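Local coordinates for protein GH3 beta-N-acetylglucosaminidase (Paenibacillaceae, PDB 6K5J) that hydrolyses terminal, non-reducing beta-linked N-acetylglucosamine residues as a family 3 glycoside hydrolase, and probably acts on fragments of chitin, at residues Tyr48-Leu53 with Arg91-Val96; Ile80-Glu85 with Leu128-Asn133. All coordinates share one frame; numbering follows the deposited sequence.

Contact 1: residues Tyr48-Leu53 with Arg91-Val96. With NAG (2-acetamido-2-deoxy-beta-D-glucopyranose), chain B.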
loop_
_atom_site.group_PDB
_atom_site.type_symbol
_atom_site.label_atom_id
_atom_site.label_comp_id
_atom_site.label_asym_id
_atom_site.label_seq_id
_atom_site.Cartn_x
_atom_site.Cartn_y
_atom_site.Cartn_z
ATOM N N TYR A 48 2.083 -12.230 5.124
ATOM C CA TYR A 48 0.648 -12.468 5.228
ATOM C C TYR A 48 -0.110 -11.755 4.106
ATOM O O TYR A 48 0.238 -10.634 3.714
ATOM C CB TYR A 48 0.102 -11.951 6.561
ATOM C CG TYR A 48 0.450 -12.738 7.811
ATOM C CD1 TYR A 48 0.727 -14.103 7.763
ATOM C CD2 TYR A 48 0.458 -12.107 9.056
ATOM C CE1 TYR A 48 1.013 -14.821 8.930
ATOM C CE2 TYR A 48 0.743 -12.811 10.219
ATOM C CZ TYR A 48 1.027 -14.165 10.146
ATOM O OH TYR A 48 1.302 -14.862 11.300
ATOM N N PHE A 49 -1.186 -12.392 3.640
ATOM C CA PHE A 49 -2.202 -11.763 2.796
ATOM C C PHE A 49 -3.575 -11.939 3.444
ATOM O O PHE A 49 -3.694 -12.515 4.522
ATOM C CB PHE A 49 -2.136 -12.324 1.370
ATOM C CG PHE A 49 -0.894 -11.886 0.643
ATOM C CD1 PHE A 49 0.296 -12.585 0.805
ATOM C CD2 PHE A 49 -0.893 -10.725 -0.118
ATOM C CE1 PHE A 49 1.463 -12.163 0.178
ATOM C CE2 PHE A 49 0.270 -10.288 -0.750
ATOM C CZ PHE A 49 1.449 -11.012 -0.602
ATOM N N ARG A 50 -4.609 -11.391 2.788
ATOM C CA ARG A 50 -5.974 -11.437 3.323
ATOM C C ARG A 50 -6.391 -12.861 3.706
ATOM O O ARG A 50 -7.106 -13.065 4.694
ATOM C CB ARG A 50 -6.947 -10.835 2.291
ATOM C CG ARG A 50 -8.409 -10.747 2.741
ATOM C CD ARG A 50 -9.224 -9.778 1.834
ATOM N NE ARG A 50 -8.617 -8.449 1.804
ATOM C CZ ARG A 50 -8.908 -7.463 2.651
ATOM N NH1 ARG A 50 -9.824 -7.629 3.593
ATOM N NH2 ARG A 50 -8.285 -6.301 2.558
ATOM N N ARG A 51 -5.938 -13.858 2.937
ATOM C CA ARG A 51 -6.264 -15.262 3.197
ATOM C C ARG A 51 -5.776 -15.744 4.561
ATOM O O ARG A 51 -6.311 -16.729 5.081
ATOM C CB ARG A 51 -5.662 -16.153 2.107
ATOM C CG ARG A 51 -4.124 -16.033 2.038
ATOM C CD ARG A 51 -3.487 -16.798 0.869
ATOM N NE ARG A 51 -2.032 -16.610 0.886
ATOM C CZ ARG A 51 -1.308 -16.128 -0.122
ATOM N NH1 ARG A 51 -1.882 -15.800 -1.277
ATOM N NH2 ARG A 51 0.007 -15.987 0.029
ATOM N N ASN A 52 -4.783 -15.081 5.155
ATOM C CA ASN A 52 -4.279 -15.459 6.473
ATOM C C ASN A 52 -4.910 -14.668 7.605
ATOM O O ASN A 52 -4.561 -14.905 8.763
ATOM C CB ASN A 52 -2.755 -15.267 6.558
ATOM C CG ASN A 52 -2.019 -15.867 5.381
ATOM O OD1 ASN A 52 -1.464 -15.142 4.542
ATOM N ND2 ASN A 52 -1.988 -17.200 5.318
ATOM N N LEU A 53 -5.797 -13.715 7.311
ATOM C CA LEU A 53 -6.157 -12.681 8.282
ATOM C C LEU A 53 -7.676 -12.621 8.424
ATOM O O LEU A 53 -8.356 -11.948 7.647
ATOM C CB LEU A 53 -5.577 -11.323 7.860
ATOM C CG LEU A 53 -4.076 -11.357 7.516
ATOM C CD1 LEU A 53 -3.629 -10.039 6.864
ATOM C CD2 LEU A 53 -3.236 -11.646 8.783
ATOM N N ARG A 91 -4.618 -5.290 4.357
ATOM C CA ARG A 91 -4.962 -6.704 4.264
ATOM C C ARG A 91 -5.888 -7.166 5.372
ATOM O O ARG A 91 -6.486 -8.241 5.249
ATOM C CB ARG A 91 -3.700 -7.575 4.301
ATOM C CG ARG A 91 -2.667 -7.179 3.298
ATOM C CD ARG A 91 -3.177 -7.377 1.894
ATOM N NE ARG A 91 -2.070 -7.255 0.965
ATOM C CZ ARG A 91 -2.173 -6.784 -0.267
ATOM N NH1 ARG A 91 -3.348 -6.385 -0.761
ATOM N NH2 ARG A 91 -1.085 -6.709 -1.002
ATOM N N LEU A 92 -6.000 -6.389 6.445
ATOM C CA LEU A 92 -6.879 -6.690 7.566
ATOM C C LEU A 92 -7.561 -5.403 7.995
ATOM O O LEU A 92 -6.888 -4.414 8.289
ATOM C CB LEU A 92 -6.092 -7.294 8.738
ATOM C CG LEU A 92 -6.930 -7.544 9.999
ATOM C CD1 LEU A 92 -8.017 -8.590 9.737
ATOM C CD2 LEU A 92 -6.031 -7.960 11.152
ATOM N N GLU A 93 -8.893 -5.419 8.028
ATOM C CA GLU A 93 -9.668 -4.353 8.639
ATOM C C GLU A 93 -10.551 -4.831 9.785
ATOM O O GLU A 93 -10.961 -4.008 10.604
ATOM C CB GLU A 93 -10.551 -3.656 7.588
ATOM C CG GLU A 93 -9.797 -3.214 6.331
ATOM C CD GLU A 93 -9.522 -4.365 5.380
ATOM O OE1 GLU A 93 -8.410 -4.429 4.815
ATOM O OE2 GLU A 93 -10.404 -5.230 5.206
ATOM N N ASN A 94 -10.826 -6.129 9.885
ATOM C CA ASN A 94 -11.694 -6.632 10.939
ATOM C C ASN A 94 -10.962 -6.582 12.273
ATOM O O ASN A 94 -9.928 -7.233 12.431
ATOM C CB ASN A 94 -12.125 -8.065 10.629
ATOM C CG ASN A 94 -13.115 -8.600 11.649
ATOM O OD1 ASN A 94 -14.029 -7.892 12.072
ATOM N ND2 ASN A 94 -12.933 -9.840 12.052
ATOM N N GLY A 95 -11.487 -5.810 13.228
ATOM C CA GLY A 95 -10.898 -5.764 14.551
ATOM C C GLY A 95 -9.688 -4.873 14.705
ATOM O O GLY A 95 -9.041 -4.913 15.758
ATOM N N VAL A 96 -9.343 -4.084 13.687
ATOM C CA VAL A 96 -8.237 -3.140 13.764
ATOM C C VAL A 96 -8.724 -1.793 13.249
ATOM O O VAL A 96 -9.771 -1.688 12.606
ATOM C CB VAL A 96 -6.991 -3.606 12.973
ATOM C CG1 VAL A 96 -6.560 -4.992 13.447
ATOM C CG2 VAL A 96 -7.277 -3.622 11.479
HETATM C C1 NAG B . 3.959 -6.152 -5.108
HETATM C C2 NAG B . 3.788 -4.658 -4.731
HETATM C C3 NAG B . 4.449 -4.343 -3.377
HETATM C C4 NAG B . 4.052 -5.358 -2.313
HETATM C C5 NAG B . 4.363 -6.756 -2.819
HETATM C C6 NAG B . 4.007 -7.855 -1.842
HETATM C C7 NAG B . 3.734 -2.771 -6.323
HETATM C C8 NAG B . 4.509 -2.019 -7.371
HETATM N N2 NAG B . 4.359 -3.818 -5.775
HETATM O O1 NAG B . 3.105 -6.428 -6.166
HETATM O O3 NAG B . 4.079 -3.036 -2.947
HETATM O O4 NAG B . 4.767 -5.114 -1.108
HETATM O O5 NAG B . 3.590 -6.984 -4.001
HETATM O O6 NAG B . 2.599 -7.996 -1.710
HETATM O O7 NAG B . 2.605 -2.430 -5.976
HETATM O O HOH W 1 0.273 -8.434 2.207
HETATM O O HOH W 2 -6.354 -7.796 -0.253
HETATM O O HOH W 3 -8.649 -9.689 6.273
#

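Contact 2: residues Ile80-Glu85 with Leu128-Asn133. With NAG (2-acetamido-2-deoxy-beta-D-glucopyranose), chain B.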
loop_
_atom_site.group_PDB
_atom_site.type_symbol
_atom_site.label_atom_id
_atom_site.label_comp_id
_atom_site.label_asym_id
_atom_site.label_seq_id
_atom_site.Cartn_x
_atom_site.Cartn_y
_atom_site.Cartn_z
ATOM N N ILE A 80 7.913 -11.552 10.041
ATOM C CA ILE A 80 6.533 -11.748 9.622
ATOM C C ILE A 80 6.036 -10.397 9.122
ATOM O O ILE A 80 5.929 -9.440 9.902
ATOM C CB ILE A 80 5.657 -12.297 10.757
ATOM C CG1 ILE A 80 6.156 -13.696 11.166
ATOM C CG2 ILE A 80 4.190 -12.375 10.338
ATOM C CD1 ILE A 80 5.344 -14.373 12.267
ATOM N N SER A 81 5.764 -10.309 7.823
ATOM C CA SER A 81 5.460 -9.046 7.165
ATOM C C SER A 81 4.056 -9.069 6.561
ATOM O O SER A 81 3.336 -10.069 6.645
ATOM C CB SER A 81 6.495 -8.728 6.086
ATOM O OG SER A 81 6.433 -7.334 5.755
ATOM N N ILE A 82 3.701 -7.962 5.922
ATOM C CA ILE A 82 2.338 -7.697 5.467
ATOM C C ILE A 82 2.377 -6.417 4.645
ATOM O O ILE A 82 3.300 -5.611 4.790
ATOM C CB ILE A 82 1.392 -7.565 6.705
ATOM C CG1 ILE A 82 -0.084 -7.529 6.292
ATOM C CG2 ILE A 82 1.743 -6.310 7.541
ATOM C CD1 ILE A 82 -1.038 -7.603 7.477
ATOM N N ASP A 83 1.396 -6.232 3.753
ATOM C CA ASP A 83 1.226 -4.951 3.045
ATOM C C ASP A 83 0.119 -4.136 3.714
ATOM O O ASP A 83 -0.981 -3.989 3.190
ATOM C CB ASP A 83 0.880 -5.172 1.575
ATOM C CG ASP A 83 1.947 -5.903 0.828
ATOM O OD1 ASP A 83 3.120 -5.468 0.901
ATOM O OD2 ASP A 83 1.603 -6.905 0.163
ATOM N N GLN A 84 0.421 -3.614 4.896
ATOM C CA GLN A 84 -0.544 -2.793 5.633
ATOM C C GLN A 84 -0.152 -1.318 5.510
ATOM O O GLN A 84 0.334 -0.677 6.444
ATOM C CB GLN A 84 -0.632 -3.265 7.091
ATOM C CG GLN A 84 -1.851 -2.757 7.848
ATOM C CD GLN A 84 -3.122 -3.557 7.575
ATOM O OE1 GLN A 84 -3.261 -4.219 6.543
ATOM N NE2 GLN A 84 -4.062 -3.485 8.501
ATOM N N GLU A 85 -0.381 -0.780 4.298
ATOM C CA GLU A 85 0.028 0.588 3.983
ATOM C C GLU A 85 -0.895 1.617 4.622
ATOM O O GLU A 85 -0.437 2.696 5.013
ATOM C CB GLU A 85 0.070 0.801 2.456
ATOM C CG GLU A 85 1.042 -0.141 1.739
ATOM C CD GLU A 85 1.009 -0.033 0.218
ATOM O OE1 GLU A 85 0.550 1.011 -0.306
ATOM O OE2 GLU A 85 1.455 -0.998 -0.451
ATOM N N LEU A 128 -0.327 -8.322 16.977
ATOM C CA LEU A 128 -0.697 -9.541 16.279
ATOM C C LEU A 128 0.504 -10.422 15.950
ATOM O O LEU A 128 0.353 -11.402 15.215
ATOM C CB LEU A 128 -1.458 -9.200 14.994
ATOM C CG LEU A 128 -2.682 -8.298 15.154
ATOM C CD1 LEU A 128 -3.406 -8.155 13.817
ATOM C CD2 LEU A 128 -3.635 -8.831 16.209
ATOM N N GLY A 129 1.691 -10.099 16.466
ATOM C CA GLY A 129 2.875 -10.874 16.154
ATOM C C GLY A 129 3.513 -10.537 14.825
ATOM O O GLY A 129 4.436 -11.244 14.393
ATOM N N ILE A 130 3.046 -9.492 14.160
ATOM C CA ILE A 130 3.637 -9.020 12.909
ATOM C C ILE A 130 4.718 -7.999 13.249
ATOM O O ILE A 130 4.462 -7.022 13.962
ATOM C CB ILE A 130 2.555 -8.413 11.998
ATOM C CG1 ILE A 130 1.542 -9.491 11.610
ATOM C CG2 ILE A 130 3.172 -7.748 10.774
ATOM C CD1 ILE A 130 0.179 -8.940 11.190
ATOM N N ASN A 131 5.928 -8.214 12.738
ATOM C CA ASN A 131 7.078 -7.412 13.142
ATOM C C ASN A 131 7.726 -6.689 11.970
ATOM O O ASN A 131 8.793 -6.091 12.135
ATOM C CB ASN A 131 8.110 -8.284 13.874
ATOM C CG ASN A 131 8.513 -9.512 13.075
ATOM O OD1 ASN A 131 8.731 -9.430 11.872
ATOM N ND2 ASN A 131 8.621 -10.657 13.748
ATOM N N MET A 132 7.098 -6.714 10.799
ATOM C CA MET A 132 7.607 -6.048 9.611
ATOM C C MET A 132 6.410 -5.593 8.788
ATOM O O MET A 132 5.360 -6.242 8.786
ATOM C CB MET A 132 8.516 -6.981 8.792
ATOM C CG MET A 132 9.267 -6.306 7.637
ATOM S SD MET A 132 10.431 -7.476 6.876
ATOM C CE MET A 132 11.532 -6.350 6.013
ATOM N N ASN A 133 6.564 -4.458 8.111
ATOM C CA ASN A 133 5.503 -3.933 7.256
ATOM C C ASN A 133 6.144 -3.498 5.953
ATOM O O ASN A 133 7.196 -2.851 5.965
ATOM C CB ASN A 133 4.767 -2.749 7.926
ATOM C CG ASN A 133 3.439 -2.390 7.243
ATOM O OD1 ASN A 133 2.946 -3.119 6.387
ATOM N ND2 ASN A 133 2.848 -1.265 7.656
HETATM C C1 NAG B . 3.959 -6.152 -5.108
HETATM C C2 NAG B . 3.788 -4.658 -4.731
HETATM C C3 NAG B . 4.449 -4.343 -3.377
HETATM C C4 NAG B . 4.052 -5.358 -2.313
HETATM C C5 NAG B . 4.363 -6.756 -2.819
HETATM C C6 NAG B . 4.007 -7.855 -1.842
HETATM C C7 NAG B . 3.734 -2.771 -6.323
HETATM C C8 NAG B . 4.509 -2.019 -7.371
HETATM N N2 NAG B . 4.359 -3.818 -5.775
HETATM O O1 NAG B . 3.105 -6.428 -6.166
HETATM O O3 NAG B . 4.079 -3.036 -2.947
HETATM O O4 NAG B . 4.767 -5.114 -1.108
HETATM O O5 NAG B . 3.590 -6.984 -4.001
HETATM O O6 NAG B . 2.599 -7.996 -1.710
HETATM O O7 NAG B . 2.605 -2.430 -5.976
#

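Contact 1: residues Tyr48-Leu53 with Arg91-Val96
Arg-50 and Glu-93 meet in a two-pronged salt bridge: NH1 of Arg-50 is 2.9 Å from OE2 of Glu-93, and NH2 of Arg-50 is 2.9 Å from OE1 of Glu-93. Both oxygens use their syn lone pairs, the two charged planes are nearly coplanar, and the NH1 bond is almost straight (171°). With CG of Arg-50 anti to its backbone N (chi1 -177°), the side chain leads off beside its own carbonyl carbon and then bends at chi3; the carbonyl O of Arg-91 lies over the centre of its guanidinium, 3.6 Å from CZ of Arg-50. Thr-90 gives Glu-93 OE1 a further hydrogen-bonding partner. Arg-91 runs beside Phe-49 in the same direction, its guanidinium turned 35° from the ring, with NE 3.8 Å from CD2 of Phe-49. NE of Arg-91 also donates to a water at 2.9 Å, which in turn donates to the carbonyl O of Tyr-48; NH2 pairs with Asp-83. A second water joins Leu-53 O to Arg-91 O. Past the guanidinium, O6 of the bound N-acetylglucosamine sits at the Phe-49 ring edge, 3.4 Å from CE2. On the apolar side CD1 of Leu-53 packs 3.6 Å from CB of Arg-91, and CB of Leu-53 faces CD1 of Leu-92. NH2 of Arg-50 and NH1 of Arg-91 stay 5.9 Å apart, each arginine having its own carboxylate. This division of charge probably offsets their repulsion, tying together two loops that follow neighbouring barrel strands while Arg-91 is directed to the sugar-binding aspartate.

Contact 2: residues Ile80-Glu85 with Leu128-Asn133
Asn-133 turns its carboxamide onto the backbone of Gln-84 and grips it twice, its CG lying anti to its own backbone N. OD1 of Asn-133 accepts a hydrogen bond from N of Gln-84 at 3.0 Å, on a lone pair. ND2 of Asn-133 donates to Gln-84 O at 2.9 Å, nearly straight (173°); that oxygen lies in the plane of the amide, whereas ND2 stands 48° out of the carbonyl plane of Gln-84. An alanine at Asn-133 would probably leave Gln-84 N and O without these mates and the backbone beside Asp-83 freer to shift. Asp-83, one residue before Gln-84, accepts a hydrogen bond from O4 of the bound N-acetylglucosamine through OD1, at 2.6 Å. At the other end Asn-131 holds CG between its backbone N and carbonyl carbon (chi1 53°), and its OD1 accepts a hydrogen bond from N of Ile-80 at 2.9 Å. Asn-131 N returns a bond to Ile-80 O at 3.1 Å. The side chain of Ile-130 crosses those of Ile-80 and Ile-82 at about a right angle each; its CG2 is 3.8 Å from CG2 of Ile-82. Ser-81 CA makes a C-H...O contact with Met-132 O at 3.2 Å. Leu-125 of helix 111-127, which ends in a Schellman motif at Gly-129, packs on Ile-82, Ile-130 and Asn-133, while Met-132 lies against strand 178-184 and Ile-80 against Gln-67 of helix 56-72.

Overall arrangement
The two contacts lie 10 Å apart, centre to centre, within the TIM-barrel-type N-terminal domain, and their segments alternate along the chain: 48-53, 80-85, 91-96, 128-133. Contact 2 brings strand 79-81, at the margin of one four-stranded parallel sheet, against strand 132-133, at the margin of the other, consistent with a seam in the barrel wall. Contact 1 joins the loops that follow strands 45-47 and 79-81. The two also touch directly: Arg-91 N probably bonds to Gln-84 OE1, Tyr-48 N to Ser-81 O, and Leu-53 packs on Ile-82. Asp-83 of contact 2 bonds the N-acetylglucosamine, as do His-183, Lys-182, Arg-152 and Asp-268, while contact 1 borders it; together they probably help shape one sugar site.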